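Local structure of hydroxylacyl-CoA dehydrogenase (Streptomyces coelicolor, 5BKA) at residues E42-S46 with V61-F65; S97-V101 with F113-C117. The protein probably takes part in the biosynthesis of the polyketide actinorhodin as a noncanonical member of the NTF2-like superfamily. All coordinates share one frame. Residue numbers count along the deposited sequence, not the author numbering.

Contact 1 (E42-S46 with V61-F65); sequences EFRHS and VLEDF
The imidazole of His45 lies over the phenyl ring of Phe65 in a face-to-face aromatic stack. The ring centroids are 4.2 Å apart and the planes are inclined by 30°. The closest atoms are His45 CG and Phe65 CE1, at 3.5 Å. Residues 42-44 are extended and end strand 41-44. His45 then takes helix-like backbone angles (-66/-37) and, with chi1 in t, turns its ring to the helix. Residues 61-65 belong to helix 54-67, with Phe65 N bonded to Val61 O at 3.1 Å. Val61 and Phe65 are therefore one turn apart, and both point toward segment 42-46. This is helix-on-sheet packing in the alpha+beta fold of the NTF2-like superfamily. Phe43, chi1 t, points toward the helix, as His45 does, whereas Arg44 points away. The edge of the Phe43 ring meets Val61, with CE2 to CG1 at 4.0 Å. Leu62, in the mt rotamer, is more distant, with CD2 at 4.5 Å from Phe43 CE2. The backbones stay well apart: the nearest CA atoms, those of His45 and Val61, are 8.4 Å from each other. Tyr33 of helix 30-35 touches both Phe43 and Leu62, and Leu49 packs on Phe65.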
# COMPACT_ATOMS: atom_id res chain seq x y z
N GLU B 42 9.30 -14.39 -17.82
CA GLU B 42 9.08 -15.62 -17.08
C GLU B 42 8.09 -15.33 -15.95
O GLU B 42 8.30 -14.40 -15.17
CB GLU B 42 10.42 -16.12 -16.54
CG GLU B 42 10.44 -17.45 -15.84
CD GLU B 42 11.61 -18.30 -16.27
OE1 GLU B 42 11.95 -19.25 -15.55
OE2 GLU B 42 12.20 -18.00 -17.33
N PHE B 43 7.02 -16.12 -15.87
CA PHE B 43 5.99 -15.90 -14.85
C PHE B 43 5.55 -17.24 -14.27
O PHE B 43 4.99 -18.07 -14.99
CB PHE B 43 4.80 -15.15 -15.44
CG PHE B 43 3.67 -14.97 -14.47
CD1 PHE B 43 3.85 -14.25 -13.31
CD2 PHE B 43 2.42 -15.51 -14.73
CE1 PHE B 43 2.81 -14.08 -12.41
CE2 PHE B 43 1.38 -15.34 -13.85
CZ PHE B 43 1.57 -14.62 -12.68
N ARG B 44 5.77 -17.43 -12.97
CA ARG B 44 5.30 -18.61 -12.25
C ARG B 44 4.14 -18.20 -11.36
O ARG B 44 4.33 -17.57 -10.31
CB ARG B 44 6.43 -19.25 -11.44
CG ARG B 44 6.06 -20.58 -10.83
CD ARG B 44 7.19 -21.59 -10.93
NE ARG B 44 6.70 -22.96 -10.87
CZ ARG B 44 7.48 -24.03 -10.70
NH1 ARG B 44 8.79 -23.88 -10.57
NH2 ARG B 44 6.94 -25.24 -10.66
N HIS B 45 2.92 -18.55 -11.78
CA HIS B 45 1.73 -18.20 -11.01
C HIS B 45 1.69 -18.92 -9.67
O HIS B 45 1.26 -18.34 -8.66
CB HIS B 45 0.47 -18.54 -11.83
CG HIS B 45 -0.72 -17.69 -11.49
ND1 HIS B 45 -1.07 -16.58 -12.22
CD2 HIS B 45 -1.64 -17.81 -10.51
CE1 HIS B 45 -2.16 -16.04 -11.70
NE2 HIS B 45 -2.53 -16.77 -10.66
N SER B 46 2.14 -20.17 -9.64
CA SER B 46 2.07 -21.00 -8.44
C SER B 46 3.01 -22.18 -8.61
O SER B 46 3.27 -22.60 -9.75
CB SER B 46 0.63 -21.49 -8.20
OG SER B 46 0.40 -21.75 -6.83
N VAL B 61 -1.77 -17.61 -19.90
CA VAL B 61 -1.94 -18.01 -18.51
C VAL B 61 -2.94 -17.10 -17.80
O VAL B 61 -3.77 -17.55 -17.00
CB VAL B 61 -0.57 -18.02 -17.79
CG1 VAL B 61 -0.73 -17.75 -16.30
CG2 VAL B 61 0.13 -19.34 -18.03
N LEU B 62 -2.89 -15.80 -18.10
CA LEU B 62 -3.78 -14.86 -17.43
C LEU B 62 -5.23 -15.08 -17.83
O LEU B 62 -6.12 -15.06 -16.97
CB LEU B 62 -3.36 -13.42 -17.75
CG LEU B 62 -2.01 -12.97 -17.21
CD1 LEU B 62 -1.67 -11.58 -17.72
CD2 LEU B 62 -1.98 -13.00 -15.69
N GLU B 63 -5.49 -15.29 -19.12
CA GLU B 63 -6.84 -15.62 -19.57
C GLU B 63 -7.38 -16.87 -18.90
O GLU B 63 -8.56 -16.91 -18.51
CB GLU B 63 -6.86 -15.77 -21.09
CG GLU B 63 -7.33 -14.52 -21.81
CD GLU B 63 -7.03 -14.54 -23.29
OE1 GLU B 63 -7.67 -15.33 -24.02
OE2 GLU B 63 -6.13 -13.79 -23.73
N ASP B 64 -6.56 -17.92 -18.77
CA ASP B 64 -7.06 -19.19 -18.26
C ASP B 64 -7.46 -19.09 -16.80
O ASP B 64 -8.57 -19.45 -16.42
CB ASP B 64 -6.01 -20.30 -18.45
CG ASP B 64 -6.60 -21.68 -18.24
OD1 ASP B 64 -6.89 -22.03 -17.08
OD2 ASP B 64 -6.78 -22.42 -19.23
N PHE B 65 -6.55 -18.58 -15.95
CA PHE B 65 -6.89 -18.36 -14.55
C PHE B 65 -7.99 -17.32 -14.38
O PHE B 65 -8.53 -17.18 -13.28
CB PHE B 65 -5.64 -17.92 -13.77
CG PHE B 65 -4.68 -19.05 -13.46
CD1 PHE B 65 -3.34 -18.93 -13.77
CD2 PHE B 65 -5.13 -20.21 -12.86
CE1 PHE B 65 -2.45 -19.96 -13.49
CE2 PHE B 65 -4.25 -21.25 -12.57
CZ PHE B 65 -2.91 -21.12 -12.89

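Contact 2 (S97-V101 with F113-C117); sequences SYCLV and FGPSC
Cys99 and Cys117 sit side by side on one face of the sheet, with their CB atoms 4.1 Å apart. They form no disulfide: the SG atoms are 4.7 Å apart. Further along, Val101 CG2 packs on Pro115 CD at 3.7 Å. Leu100 and Ser116 share the other face. Leu100, chi1 t and chi2 p, reaches Phe113, with CD2 to CD1 at 3.9 Å.

The backbones are extended and antiparallel. The axes run at 177° and approach to 4.7 Å. Cys99 and Cys117 are a hydrogen-bonded pair: Cys99 N to Cys117 O is 2.8 Å, and Cys117 N to Cys99 O is 2.7 Å. Leu100 and Ser116 are the next, non-hydrogen-bonded pair, with CA atoms 4.6 Å apart. Then a beta bulge sets two residues, Gly114 and Pro115, opposite Val101. Val101 N bonds to Pro115 O at 3.2 Å, and Gly114 N to Val101 O at 3.0 Å. The peptide bond before Pro115 is cis. Gly114 has phi/psi of 117/146, where a CB would strike the preceding carbonyl.

At the polar edge, Ser116 OG bonds to Asp141, Ser97 OG to Thr83, and Tyr98 OH to Asp26 of the second subunit. Phe113 meets Phe113 of both other subunits edge-to-face, which places this end of the hairpin at the trimer interface. Within the chain, the hairpin of strands 93-105 and 112-124 lies between strand 74-87, beside 97-101, and strand 132-140, beside 113-117.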
# COMPACT_ATOMS: atom_id res chain seq x y z
N SER B 97 8.30 -8.31 -2.79
CA SER B 97 7.17 -7.55 -2.26
C SER B 97 6.14 -8.49 -1.66
O SER B 97 6.01 -9.64 -2.09
CB SER B 97 6.51 -6.68 -3.34
OG SER B 97 7.47 -5.88 -4.01
N TYR B 98 5.41 -7.99 -0.67
CA TYR B 98 4.20 -8.65 -0.22
C TYR B 98 3.09 -8.39 -1.23
O TYR B 98 3.04 -7.33 -1.86
CB TYR B 98 3.76 -8.13 1.15
CG TYR B 98 4.72 -8.40 2.30
CD1 TYR B 98 5.81 -9.24 2.14
CD2 TYR B 98 4.52 -7.81 3.53
CE1 TYR B 98 6.67 -9.49 3.20
CE2 TYR B 98 5.37 -8.04 4.59
CZ TYR B 98 6.45 -8.88 4.42
OH TYR B 98 7.30 -9.11 5.47
N CYS B 99 2.20 -9.36 -1.38
CA CYS B 99 1.01 -9.16 -2.19
C CYS B 99 -0.18 -9.81 -1.51
O CYS B 99 -0.08 -10.91 -0.97
CB CYS B 99 1.19 -9.73 -3.61
SG CYS B 99 -0.32 -9.74 -4.62
N LEU B 100 -1.32 -9.12 -1.56
CA LEU B 100 -2.57 -9.61 -1.00
C LEU B 100 -3.65 -9.45 -2.05
O LEU B 100 -3.89 -8.34 -2.53
CB LEU B 100 -2.95 -8.86 0.29
CG LEU B 100 -4.29 -9.23 0.94
CD1 LEU B 100 -4.31 -10.68 1.40
CD2 LEU B 100 -4.61 -8.29 2.10
N VAL B 101 -4.29 -10.55 -2.41
CA VAL B 101 -5.31 -10.55 -3.45
C VAL B 101 -6.67 -10.29 -2.82
O VAL B 101 -7.03 -10.93 -1.83
CB VAL B 101 -5.31 -11.88 -4.23
CG1 VAL B 101 -6.36 -11.85 -5.32
CG2 VAL B 101 -3.93 -12.14 -4.82
N PHE B 113 -10.56 -12.17 0.97
CA PHE B 113 -9.11 -12.00 0.88
C PHE B 113 -8.37 -13.33 0.68
O PHE B 113 -8.85 -14.39 1.08
CB PHE B 113 -8.57 -11.33 2.15
CG PHE B 113 -9.13 -9.95 2.40
CD1 PHE B 113 -8.47 -8.84 1.91
CD2 PHE B 113 -10.31 -9.77 3.11
CE1 PHE B 113 -8.96 -7.57 2.13
CE2 PHE B 113 -10.81 -8.49 3.33
CZ PHE B 113 -10.13 -7.39 2.83
N GLY B 114 -7.19 -13.25 0.08
CA GLY B 114 -6.39 -14.43 -0.15
C GLY B 114 -6.21 -14.67 -1.63
O GLY B 114 -7.10 -14.37 -2.44
N PRO B 115 -5.04 -15.19 -2.03
CA PRO B 115 -3.98 -15.54 -1.09
C PRO B 115 -3.09 -14.36 -0.68
O PRO B 115 -3.09 -13.31 -1.33
CB PRO B 115 -3.18 -16.58 -1.86
CG PRO B 115 -3.32 -16.15 -3.28
CD PRO B 115 -4.69 -15.53 -3.42
N SER B 116 -2.34 -14.54 0.41
CA SER B 116 -1.24 -13.66 0.77
C SER B 116 0.03 -14.23 0.14
O SER B 116 0.31 -15.42 0.28
CB SER B 116 -1.11 -13.55 2.29
OG SER B 116 0.06 -12.86 2.68
N CYS B 117 0.78 -13.39 -0.56
CA CYS B 117 1.85 -13.88 -1.42
C CYS B 117 3.13 -13.09 -1.22
O CYS B 117 3.13 -11.94 -0.76
CB CYS B 117 1.46 -13.81 -2.91
SG CYS B 117 -0.25 -14.26 -3.28

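Contact 1 comes first along the chain and is complete before the chain enters contact 2. Their centres are about 15 Å apart, and their nearest atoms about 7 Å, so they do not touch. Both involve strands of one mixed sheet. Strand 132-140 lies between strand 41-44 of contact 1 and strand 112-124 of contact 2. Its residue His140 serves both sides: it makes a weak hydrogen bond to Ser46 and packs on Pro115 and Cys117. Contact 1 packs helix 54-67 on the end of strand 41-44, and no other chain of the assembly touches its segments. Contact 2 holds a hairpin together whose residues also meet the other subunits.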